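Local coordinates for protein hypothetical acetyltransferase (Deinococcus radiodurans, PDB 3S6F) that probably works as an N-acetyltransferase, binding coenzyme A in a GNAT-type fold as a two-subunit assembly, at residues Gly70-Ser75 with Leu105-Leu110; Ala47-Leu52 with Val64-Asp69; Glu93-Val98 with Pro118-Leu123. One frame throughout, in Å; residues are numbered along the deposited sequence. Where two conformers were deposited one is given.

Contact 1. Residues Gly70-Ser75 with Leu105-Leu110; sequences GILAAS and LYMVDL
L72 and M107 open the pairing of two parallel strands, 73-75 and 107-110, which belong to one beta-alpha-beta unit of the GNAT fold, with helix 90-102 as the connection. M107 N donates to L72 O at 2.9 Å. A74 then gives its N-H to M107 O, and its carbonyl O accepts from D109 N at 3.1 Å, two residues further along the partner strand, as parallel pairing requires. A CA-H···O contact, A73 CA to M107 O at 3.3 Å, adds to the ladder.

The close side is this backbone ladder together with the methyls of L105: CD1 reaches A74 CB, and CD2 packs on G70 C and I71 N, although L105 was modelled twice and the exact closeness is doubtful. A73 CB and M107 CB make a plain apolar contact at 4.1 Å; selenomethionine stands in for methionine at M107, and the alanine methyl fits beside the CB of that chain. A74 and V108 share the other face, and a small residue at 74 is consistent with the close approach of L102 from the helix.

Residues 70-72 form the water-mediated side, where strand pairing has not yet begun. G70 has a positive phi (71°), readily adopted without a side chain, and D69 OD1 accepts from the N-H groups of I71, L72 and A73. A water donates to I71 O and accepts from Y106 N. L72 CD1 touches Y106 CB at 3.7 Å. The Y106 ring packs on N138 of the second subunit, whose antiparallel strand continues the sheet. D109 suits that junction by its charge: OD1 makes a salt bridge with R134 and OD2 a hydrogen bond with S111, both of the second subunit. A second water donates to A74 O and, at 2.8 Å, to D109 OD1.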
loop_
_atom_site.group_PDB
_atom_site.type_symbol
_atom_site.label_atom_id
_atom_site.label_comp_id
_atom_site.label_asym_id
_atom_site.label_seq_id
_atom_site.Cartn_x
_atom_site.Cartn_y
_atom_site.Cartn_z
ATOM N N GLY A 70 -10.372 0.459 0.673
ATOM C CA GLY A 70 -11.692 0.551 0.076
ATOM C C GLY A 70 -12.346 1.897 0.120
ATOM O O GLY A 70 -13.501 2.046 -0.320
ATOM N N ILE A 71 -11.646 2.897 0.637
ATOM C CA ILE A 71 -12.233 4.225 0.820
ATOM C C ILE A 71 -11.406 5.316 0.181
ATOM O O ILE A 71 -11.975 6.226 -0.453
ATOM C CB ILE A 71 -12.462 4.571 2.306
ATOM C CG1 ILE A 71 -13.388 3.567 2.976
ATOM C CG2 ILE A 71 -12.986 6.004 2.496
ATOM C CD1 ILE A 71 -13.434 3.655 4.512
ATOM N N LEU A 72 -10.087 5.274 0.358
ATOM C CA LEU A 72 -9.209 6.346 -0.119
ATOM C C LEU A 72 -7.963 5.850 -0.825
ATOM O O LEU A 72 -7.468 6.559 -1.708
ATOM C CB LEU A 72 -8.821 7.276 1.020
ATOM C CG LEU A 72 -8.337 8.675 0.598
ATOM C CD1 LEU A 72 -9.499 9.524 0.118
ATOM C CD2 LEU A 72 -7.546 9.349 1.744
ATOM N N ALA A 73 -7.398 4.694 -0.425
ATOM C CA ALA A 73 -6.074 4.335 -0.863
ATOM C C ALA A 73 -5.848 2.855 -1.097
ATOM O O ALA A 73 -6.338 2.036 -0.346
ATOM C CB ALA A 73 -4.995 4.868 0.129
ATOM N N ALA A 74 -4.997 2.585 -2.077
ATOM C CA ALA A 74 -4.559 1.263 -2.402
ATOM C C ALA A 74 -3.106 1.299 -2.847
ATOM O O ALA A 74 -2.588 2.314 -3.317
ATOM C CB ALA A 74 -5.433 0.637 -3.483
ATOM N N SER A 75 -2.420 0.169 -2.695
ATOM C CA SER A 75 -1.095 0.017 -3.260
ATOM C C SER A 75 -0.915 -1.369 -3.842
ATOM O O SER A 75 -1.567 -2.326 -3.436
ATOM C CB SER A 75 -0.006 0.297 -2.233
ATOM O OG SER A 75 0.009 -0.723 -1.221
ATOM N N LEU A 105 -10.898 4.638 -6.208
ATOM C CA LEU A 105 -10.183 5.195 -5.039
ATOM C C LEU A 105 -9.368 6.380 -5.386
ATOM O O LEU A 105 -8.716 6.393 -6.445
ATOM C CB LEU A 105 -9.151 4.191 -4.517
ATOM C CG LEU A 105 -9.710 2.881 -4.022
ATOM C CD1 LEU A 105 -8.604 1.876 -3.706
ATOM C CD2 LEU A 105 -10.692 3.130 -2.823
ATOM N N TYR A 106 -9.256 7.336 -4.495
ATOM C CA TYR A 106 -8.448 8.491 -4.710
ATOM C C TYR A 106 -6.989 8.188 -5.038
ATOM O O TYR A 106 -6.438 8.729 -6.004
ATOM C CB TYR A 106 -8.556 9.433 -3.481
ATOM C CG TYR A 106 -7.665 10.653 -3.590
ATOM C CD1 TYR A 106 -7.713 11.441 -4.732
ATOM C CD2 TYR A 106 -6.784 11.003 -2.596
ATOM C CE1 TYR A 106 -6.881 12.503 -4.880
ATOM C CE2 TYR A 106 -5.941 12.115 -2.726
ATOM C CZ TYR A 106 -6.000 12.854 -3.917
ATOM O OH TYR A 106 -5.164 13.918 -4.161
HETATM N N MSE A 107 -6.367 7.315 -4.250
HETATM C CA MSE A 107 -4.936 7.031 -4.393
HETATM C C MSE A 107 -4.686 5.583 -4.751
HETATM O O MSE A 107 -5.151 4.692 -4.052
HETATM C CB MSE A 107 -4.207 7.285 -3.071
HETATM C CG MSE A 107 -4.289 8.696 -2.586
HETATM SE SE MSE A 107 -3.861 8.840 -0.666
HETATM C CE MSE A 107 -2.089 8.126 -0.692
ATOM N N VAL A 108 -3.885 5.363 -5.789
ATOM C CA VAL A 108 -3.299 4.051 -6.070
ATOM C C VAL A 108 -1.825 4.298 -6.299
ATOM O O VAL A 108 -1.462 5.148 -7.138
ATOM C CB VAL A 108 -3.893 3.357 -7.289
ATOM C CG1 VAL A 108 -3.278 1.964 -7.443
ATOM C CG2 VAL A 108 -5.450 3.242 -7.147
ATOM N N ASP A 109 -0.977 3.568 -5.591
ATOM C CA ASP A 109 0.447 3.806 -5.628
ATOM C C ASP A 109 1.231 2.501 -5.671
ATOM O O ASP A 109 0.796 1.461 -5.156
ATOM C CB ASP A 109 0.905 4.598 -4.374
ATOM C CG ASP A 109 0.306 5.993 -4.271
ATOM O OD1 ASP A 109 -0.936 6.116 -4.086
ATOM O OD2 ASP A 109 1.058 6.970 -4.345
ATOM N N LEU A 110 2.431 2.554 -6.243
ATOM C CA LEU A 110 3.357 1.426 -6.259
ATOM C C LEU A 110 4.771 1.953 -6.385
ATOM O O LEU A 110 4.978 3.095 -6.771
ATOM C CB LEU A 110 3.011 0.415 -7.374
ATOM C CG LEU A 110 3.104 0.956 -8.803
ATOM C CD1 LEU A 110 4.522 0.770 -9.401
ATOM C CD2 LEU A 110 2.058 0.263 -9.675
HETATM O O HOH W 1 -11.517 7.660 -2.771
HETATM O O HOH W 2 -1.918 4.631 -1.903
#

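Contact 2. Residues Ala47-Leu52 with Val64-Asp69; sequences AAVFVL and VNALSD
V51 and V64 face each other as a hydrogen-bonded antiparallel pair in the beta hairpin of strands 49-54 and 60-68, part of the GNAT sheet. Their backbones exchange two bonds, V51 N to V64 O at 3.0 Å and V64 N to V51 O at 3.1 Å. Toward A47 the ladder becomes irregular. A48 and V49 both face A66 in a classic beta bulge, and A66 O takes two weak bonds, from A48 N (2.8 Å) and from V49 N (3.4 Å). The return bond, A66 N to V49 O, is weak as well. Small residues suit the bulge: A47 CB and A48 CB both sit close to A66 O, and A48 CB also meets S68 CB at 3.6 Å.

Apolar contacts gather on the face that carries V49, V51, V64 and A66. V64 CG1 occupies the crowded position between the backbone N and the carbonyl carbon (chi1 59°), which places it 3.9 Å from V51 CB; V49 CG2 touches A66 CB at the same 3.9 Å. Branched valines fill this layer beneath L94, V98 and L102 of helix 90-102.

On the opposite face F50 and N65 form a non-hydrogen-bonded pair. F50 CB lies 3.2 Å from V64 O, while its ring leads away to L16 and L44. N65 OD1 accepts a weak bond from L78 N, tying it to strand 73-81.

The chemistry implies firm backbone pairing at V51 and V64, weaker bonding round the bulge, and an apolar surface of V49, V51, V64 and A66 against which helix 90-102 packs.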
loop_
_atom_site.group_PDB
_atom_site.type_symbol
_atom_site.label_atom_id
_atom_site.label_comp_id
_atom_site.label_asym_id
_atom_site.label_seq_id
_atom_site.Cartn_x
_atom_site.Cartn_y
_atom_site.Cartn_z
ATOM N N ALA A 47 -4.423 -10.421 0.451
ATOM C CA ALA A 47 -4.549 -9.208 -0.345
ATOM C C ALA A 47 -5.975 -8.654 -0.227
ATOM O O ALA A 47 -6.928 -9.408 -0.052
ATOM C CB ALA A 47 -4.205 -9.499 -1.814
ATOM N N ALA A 48 -6.141 -7.360 -0.434
ATOM C CA ALA A 48 -7.504 -6.837 -0.623
ATOM C C ALA A 48 -8.138 -7.436 -1.861
ATOM O O ALA A 48 -9.272 -7.927 -1.831
ATOM C CB ALA A 48 -7.522 -5.316 -0.685
ATOM N N VAL A 49 -7.431 -7.362 -2.985
ATOM C CA VAL A 49 -7.859 -7.905 -4.268
ATOM C C VAL A 49 -6.619 -8.394 -4.990
ATOM O O VAL A 49 -5.479 -7.981 -4.700
ATOM C CB VAL A 49 -8.640 -6.880 -5.143
ATOM C CG1 VAL A 49 -9.946 -6.412 -4.476
ATOM C CG2 VAL A 49 -7.743 -5.713 -5.547
ATOM N N PHE A 50 -6.832 -9.237 -5.976
ATOM C CA PHE A 50 -5.755 -9.729 -6.837
ATOM C C PHE A 50 -6.346 -10.209 -8.141
ATOM O O PHE A 50 -7.560 -10.437 -8.230
ATOM C CB PHE A 50 -4.926 -10.839 -6.149
ATOM C CG PHE A 50 -5.734 -12.041 -5.812
ATOM C CD1 PHE A 50 -5.951 -13.057 -6.737
ATOM C CD2 PHE A 50 -6.306 -12.174 -4.556
ATOM C CE1 PHE A 50 -6.709 -14.163 -6.418
ATOM C CE2 PHE A 50 -7.066 -13.289 -4.251
ATOM C CZ PHE A 50 -7.263 -14.279 -5.186
ATOM N N VAL A 51 -5.478 -10.373 -9.145
ATOM C CA VAL A 51 -5.870 -10.956 -10.424
ATOM C C VAL A 51 -4.831 -12.002 -10.820
ATOM O O VAL A 51 -3.642 -11.728 -10.712
ATOM C CB VAL A 51 -6.031 -9.916 -11.556
ATOM C CG1 VAL A 51 -6.647 -10.552 -12.811
ATOM C CG2 VAL A 51 -6.877 -8.715 -11.109
ATOM N N LEU A 52 -5.291 -13.171 -11.225
ATOM C CA LEU A 52 -4.477 -14.254 -11.744
ATOM C C LEU A 52 -4.763 -14.481 -13.215
ATOM O O LEU A 52 -5.921 -14.453 -13.622
ATOM C CB LEU A 52 -4.804 -15.576 -11.002
ATOM C CG LEU A 52 -4.822 -15.519 -9.479
ATOM C CD1 LEU A 52 -5.139 -16.883 -8.878
ATOM C CD2 LEU A 52 -3.487 -14.986 -8.922
ATOM N N VAL A 64 -1.059 -10.231 -10.046
ATOM C CA VAL A 64 -0.882 -8.915 -9.424
ATOM C C VAL A 64 -1.716 -8.920 -8.153
ATOM O O VAL A 64 -2.827 -9.476 -8.130
ATOM C CB VAL A 64 -1.305 -7.789 -10.377
ATOM C CG1 VAL A 64 -2.770 -7.902 -10.812
ATOM C CG2 VAL A 64 -1.005 -6.419 -9.820
ATOM N N ASN A 65 -1.216 -8.290 -7.097
ATOM C CA ASN A 65 -1.994 -8.137 -5.876
ATOM C C ASN A 65 -2.113 -6.676 -5.490
ATOM O O ASN A 65 -1.388 -5.815 -5.991
ATOM C CB ASN A 65 -1.437 -8.972 -4.705
ATOM C CG ASN A 65 -0.091 -8.464 -4.175
ATOM O OD1 ASN A 65 0.707 -7.916 -4.927
ATOM N ND2 ASN A 65 0.169 -8.742 -2.892
ATOM N N ALA A 66 -2.997 -6.400 -4.526
ATOM C CA ALA A 66 -3.196 -5.038 -4.067
ATOM C C ALA A 66 -3.647 -5.048 -2.612
ATOM O O ALA A 66 -4.440 -5.906 -2.178
ATOM C CB ALA A 66 -4.191 -4.265 -4.927
ATOM N N LEU A 67 -3.184 -4.031 -1.903
ATOM C CA LEU A 67 -3.652 -3.669 -0.560
ATOM C C LEU A 67 -4.604 -2.508 -0.725
ATOM O O LEU A 67 -4.413 -1.670 -1.610
ATOM C CB LEU A 67 -2.465 -3.231 0.305
ATOM C CG LEU A 67 -1.207 -4.109 0.231
ATOM C CD1 LEU A 67 -0.107 -3.493 1.111
ATOM C CD2 LEU A 67 -1.459 -5.589 0.561
ATOM N N SER A 68 -5.629 -2.396 0.122
ATOM C CA SER A 68 -6.589 -1.315 -0.018
ATOM C C SER A 68 -7.354 -1.106 1.282
ATOM O O SER A 68 -7.559 -2.059 2.036
ATOM C CB SER A 68 -7.601 -1.699 -1.112
ATOM O OG SER A 68 -8.484 -0.619 -1.344
ATOM N N ASP A 69 -7.825 0.131 1.513
ATOM C CA ASP A 69 -8.804 0.393 2.551
ATOM C C ASP A 69 -10.228 0.538 1.997
ATOM O O ASP A 69 -11.139 0.730 2.774
ATOM C CB ASP A 69 -8.407 1.586 3.433
ATOM C CG ASP A 69 -8.303 2.911 2.722
ATOM O OD1 ASP A 69 -8.905 3.070 1.617
ATOM O OD2 ASP A 69 -7.575 3.789 3.266
#

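Contact 3. Residues Glu93-Val98 with Pro118-Leu123; sequences ELMRRV and PFYERL. With COA (coenzyme A), chain B.
M95 meeting L123, Y120 and F119 makes a sparse apolar contact, with no hydrogen bond across it, between helix 90-102 and residues 118-123 of the GNAT fold, beside bound coenzyme A. The family's R-x-x-G-x-G motif, R86 to G91, runs into the start of helix 90-102, and its G89 and G91 backbone nitrogens bond the cofactor. M95, a selenomethionine in place of methionine, touches L123 CD1 with its CB at 3.7 Å, the two side chains crossing at about a right angle. Its chain is bent at chi2 and chi3, the latter placing CE at the edge of the Y120 ring, 4.1 Å from CE1; an unbranched methionine chain suits such a site. M95 CG lies 4.3 Å from F119 CE2.

The two aromatics brace each other and line the cofactor pocket. F119 CD2 stands 3.6 Å above the centre of the Y120 ring, and F119 CE1 is 3.6 Å from coenzyme A O3A, the oxygen bridging the two phosphates. An alanine in place of F119 would probably open a gap between M95 and the diphosphate and leave the Y120 ring without the cover on its face. The Y120 hydroxyl, OH, lies 3.5 Å from C3P, beside the end of the pantetheine arm that carries the thiol.

At the outer rim L123 CD2 lies near R96 NH1. That guanidinium is steadied by E93, which bridges two arginines: E93 OE2 holds R97 NE, and E93 OE1 receives R96 NH2 at 2.8 Å, almost in the guanidinium plane.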
loop_
_atom_site.group_PDB
_atom_site.type_symbol
_atom_site.label_atom_id
_atom_site.label_comp_id
_atom_site.label_asym_id
_atom_site.label_seq_id
_atom_site.Cartn_x
_atom_site.Cartn_y
_atom_site.Cartn_z
ATOM N N GLU A 93 -2.496 -5.866 -19.019
ATOM C CA GLU A 93 -3.848 -6.346 -18.809
ATOM C C GLU A 93 -4.118 -6.637 -17.329
ATOM O O GLU A 93 -5.199 -6.310 -16.821
ATOM C CB GLU A 93 -4.108 -7.567 -19.685
ATOM C CG GLU A 93 -5.531 -8.102 -19.587
ATOM C CD GLU A 93 -6.604 -7.220 -20.150
ATOM O OE1 GLU A 93 -6.275 -6.327 -20.964
ATOM O OE2 GLU A 93 -7.767 -7.400 -19.775
ATOM N N LEU A 94 -3.156 -7.279 -16.657
ATOM C CA LEU A 94 -3.283 -7.519 -15.229
ATOM C C LEU A 94 -3.452 -6.211 -14.472
ATOM O O LEU A 94 -4.255 -6.113 -13.540
ATOM C CB LEU A 94 -2.078 -8.305 -14.732
ATOM C CG LEU A 94 -2.095 -9.796 -15.084
ATOM C CD1 LEU A 94 -0.700 -10.405 -14.841
ATOM C CD2 LEU A 94 -3.170 -10.549 -14.322
HETATM N N MSE A 95 -2.644 -5.205 -14.822
HETATM C CA MSE A 95 -2.772 -3.907 -14.177
HETATM C C MSE A 95 -4.154 -3.278 -14.404
HETATM O O MSE A 95 -4.789 -2.780 -13.466
HETATM C CB MSE A 95 -1.668 -2.962 -14.656
HETATM C CG MSE A 95 -0.316 -3.219 -14.068
HETATM SE SE MSE A 95 -0.223 -2.903 -12.154
HETATM C CE MSE A 95 -0.580 -0.962 -12.217
ATOM N N ARG A 96 -4.633 -3.298 -15.646
ATOM C CA ARG A 96 -5.962 -2.749 -15.884
ATOM C C ARG A 96 -7.014 -3.505 -15.054
ATOM O O ARG A 96 -7.918 -2.900 -14.464
ATOM C CB ARG A 96 -6.310 -2.822 -17.378
ATOM C CG ARG A 96 -5.581 -1.827 -18.267
ATOM C CD ARG A 96 -6.133 -1.812 -19.689
ATOM N NE ARG A 96 -5.788 -3.011 -20.401
ATOM C CZ ARG A 96 -4.652 -3.169 -21.088
ATOM N NH1 ARG A 96 -3.756 -2.177 -21.215
ATOM N NH2 ARG A 96 -4.457 -4.342 -21.662
ATOM N N ARG A 97 -6.906 -4.833 -15.008
ATOM C CA ARG A 97 -7.880 -5.627 -14.268
ATOM C C ARG A 97 -7.812 -5.378 -12.770
ATOM O O ARG A 97 -8.855 -5.338 -12.128
ATOM C CB ARG A 97 -7.725 -7.099 -14.607
ATOM C CG ARG A 97 -8.260 -7.411 -16.012
ATOM C CD ARG A 97 -7.925 -8.819 -16.427
ATOM N NE ARG A 97 -8.493 -9.157 -17.730
ATOM C CZ ARG A 97 -9.656 -9.773 -17.904
ATOM N NH1 ARG A 97 -10.410 -10.161 -16.888
ATOM N NH2 ARG A 97 -10.032 -10.049 -19.153
ATOM N N VAL A 98 -6.625 -5.203 -12.192
ATOM C CA VAL A 98 -6.567 -4.968 -10.744
ATOM C C VAL A 98 -7.104 -3.571 -10.408
ATOM O O VAL A 98 -7.754 -3.388 -9.377
ATOM C CB VAL A 98 -5.168 -5.225 -10.151
ATOM C CG1 VAL A 98 -4.177 -4.083 -10.362
ATOM C CG2 VAL A 98 -5.300 -5.571 -8.661
ATOM N N PRO A 118 8.752 3.283 -17.803
ATOM C CA PRO A 118 7.931 3.471 -18.994
ATOM C C PRO A 118 6.718 2.537 -19.096
ATOM O O PRO A 118 5.666 2.951 -19.569
ATOM C CB PRO A 118 8.928 3.257 -20.165
ATOM C CG PRO A 118 10.263 3.542 -19.578
ATOM C CD PRO A 118 10.176 3.112 -18.125
ATOM N N PHE A 119 6.842 1.315 -18.587
ATOM C CA PHE A 119 5.719 0.385 -18.559
ATOM C C PHE A 119 4.528 1.022 -17.817
ATOM O O PHE A 119 3.389 0.929 -18.248
ATOM C CB PHE A 119 6.173 -0.918 -17.899
ATOM C CG PHE A 119 5.041 -1.842 -17.545
ATOM C CD1 PHE A 119 4.535 -2.722 -18.477
ATOM C CD2 PHE A 119 4.493 -1.876 -16.287
ATOM C CE1 PHE A 119 3.464 -3.559 -18.180
ATOM C CE2 PHE A 119 3.429 -2.724 -16.031
ATOM C CZ PHE A 119 2.917 -3.565 -16.913
ATOM N N TYR A 120 4.825 1.619 -16.680
ATOM C CA TYR A 120 3.785 2.227 -15.869
ATOM C C TYR A 120 3.286 3.559 -16.434
ATOM O O TYR A 120 2.097 3.869 -16.362
ATOM C CB TYR A 120 4.243 2.391 -14.416
ATOM C CG TYR A 120 4.434 1.075 -13.715
ATOM C CD1 TYR A 120 3.332 0.292 -13.396
ATOM C CD2 TYR A 120 5.685 0.612 -13.339
ATOM C CE1 TYR A 120 3.462 -0.946 -12.755
ATOM C CE2 TYR A 120 5.820 -0.624 -12.676
ATOM C CZ TYR A 120 4.712 -1.384 -12.391
ATOM O OH TYR A 120 4.834 -2.579 -11.710
ATOM N N GLU A 121 4.178 4.342 -17.043
ATOM C CA GLU A 121 3.748 5.599 -17.659
ATOM C C GLU A 121 2.769 5.320 -18.793
ATOM O O GLU A 121 1.776 6.056 -18.967
ATOM C CB GLU A 121 4.935 6.414 -18.147
ATOM C CG GLU A 121 5.688 7.011 -16.954
ATOM C CD GLU A 121 6.897 7.848 -17.298
ATOM O OE1 GLU A 121 7.541 7.533 -18.327
ATOM O OE2 GLU A 121 7.221 8.769 -16.491
ATOM N N ARG A 122 2.992 4.220 -19.544
ATOM C CA ARG A 122 2.063 3.932 -20.644
ATOM C C ARG A 122 0.673 3.530 -20.163
ATOM O O ARG A 122 -0.313 3.674 -20.898
ATOM C CB ARG A 122 2.652 2.889 -21.590
ATOM C CG ARG A 122 3.789 3.456 -22.433
ATOM C CD ARG A 122 4.373 2.436 -23.441
ATOM N NE ARG A 122 5.847 2.450 -23.426
ATOM C CZ ARG A 122 6.626 1.482 -22.947
ATOM N NH1 ARG A 122 6.127 0.350 -22.450
ATOM N NH2 ARG A 122 7.939 1.635 -23.005
ATOM N N LEU A 123 0.570 3.076 -18.912
ATOM C CA LEU A 123 -0.722 2.793 -18.291
ATOM C C LEU A 123 -1.419 4.046 -17.686
ATOM O O LEU A 123 -2.525 3.958 -17.110
ATOM C CB LEU A 123 -0.558 1.731 -17.209
ATOM C CG LEU A 123 -0.185 0.341 -17.698
ATOM C CD1 LEU A 123 0.362 -0.515 -16.595
ATOM C CD2 LEU A 123 -1.426 -0.292 -18.287
HETATM N N1A COA B . 13.202 -3.001 -18.667
HETATM C C2A COA B . 12.755 -2.267 -19.744
HETATM N N3A COA B . 11.462 -2.362 -20.205
HETATM C C4A COA B . 10.622 -3.225 -19.580
HETATM C C5A COA B . 11.058 -3.999 -18.510
HETATM C C6A COA B . 12.358 -3.867 -18.027
HETATM N N6A COA B . 12.804 -4.561 -16.974
HETATM N N7A COA B . 10.005 -4.759 -18.107
HETATM C C8A COA B . 8.954 -4.479 -18.909
HETATM N N9A COA B . 9.318 -3.536 -19.827
HETATM C C1B COA B . 8.469 -2.921 -20.845
HETATM C C2B COA B . 8.965 -3.200 -22.258
HETATM O O2B COA B . 8.635 -2.067 -23.000
HETATM C C3B COA B . 8.124 -4.366 -22.754
HETATM O O3B COA B . 8.011 -4.443 -24.165
HETATM P P3B COA B . 8.967 -5.446 -25.011
HETATM O O7A COA B . 10.385 -5.020 -24.722
HETATM O O8A COA B . 8.713 -6.851 -24.526
HETATM O O9A COA B . 8.564 -5.240 -26.451
HETATM C C4B COA B . 6.813 -4.034 -22.060
HETATM O O4B COA B . 7.175 -3.471 -20.806
HETATM C C5B COA B . 5.921 -5.244 -21.853
HETATM O O5B COA B . 4.615 -4.799 -21.531
HETATM P P1A COA B . 3.458 -5.920 -21.409
HETATM O O1A COA B . 2.200 -5.157 -21.189
HETATM O O2A COA B . 3.498 -6.914 -22.533
HETATM O O3A COA B . 3.856 -6.584 -20.014
HETATM P P2A COA B . 4.545 -8.006 -19.733
HETATM O O4A COA B . 5.760 -8.153 -20.567
HETATM O O5A COA B . 3.490 -9.051 -19.830
HETATM O O6A COA B . 4.888 -7.801 -18.194
HETATM C CBP COA B . 6.295 -7.003 -16.435
HETATM C CCP COA B . 5.627 -6.661 -17.757
HETATM C CDP COA B . 5.217 -7.403 -15.410
HETATM C CEP COA B . 7.040 -5.752 -15.916
HETATM C CAP COA B . 7.272 -8.156 -16.728
HETATM O OAP COA B . 8.389 -7.697 -17.468
HETATM C C9P COA B . 7.770 -8.777 -15.444
HETATM O O9P COA B . 7.074 -9.735 -14.845
HETATM N N8P COA B . 8.939 -8.410 -14.936
HETATM C C7P COA B . 9.461 -8.980 -13.700
HETATM C C6P COA B . 8.780 -8.449 -12.430
HETATM C C5P COA B . 8.666 -6.953 -12.479
HETATM O O5P COA B . 9.649 -6.275 -12.795
HETATM N N4P COA B . 7.467 -6.449 -12.151
HETATM C C3P COA B . 7.242 -5.046 -11.905
HETATM C C2P COA B . 7.092 -4.851 -10.397
HETATM S S1P COA B . 8.654 -5.084 -9.483
#

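Along the chain contact 2 closes first; the segments of contacts 1 and 3 then alternate, so that helix 90-102 of contact 3 comes between the strands of contact 1 in sequence. Contacts 1 and 2 have centres about 11 Å apart and share one mixed sheet, in which strands 60-68 and 73-81 are neighbours, S75 O probably bonding to L67 N. Contact 3 lies about 15 Å from contact 1 and about 14 Å from contact 2, on the face of the sheet covered by that helix: L110 touches M95 and Y120, and V64 and V51 meet L94 and V98. Contact 1 continues the sheet into the second subunit, while contact 3 borders the coenzyme A pocket on the helix side.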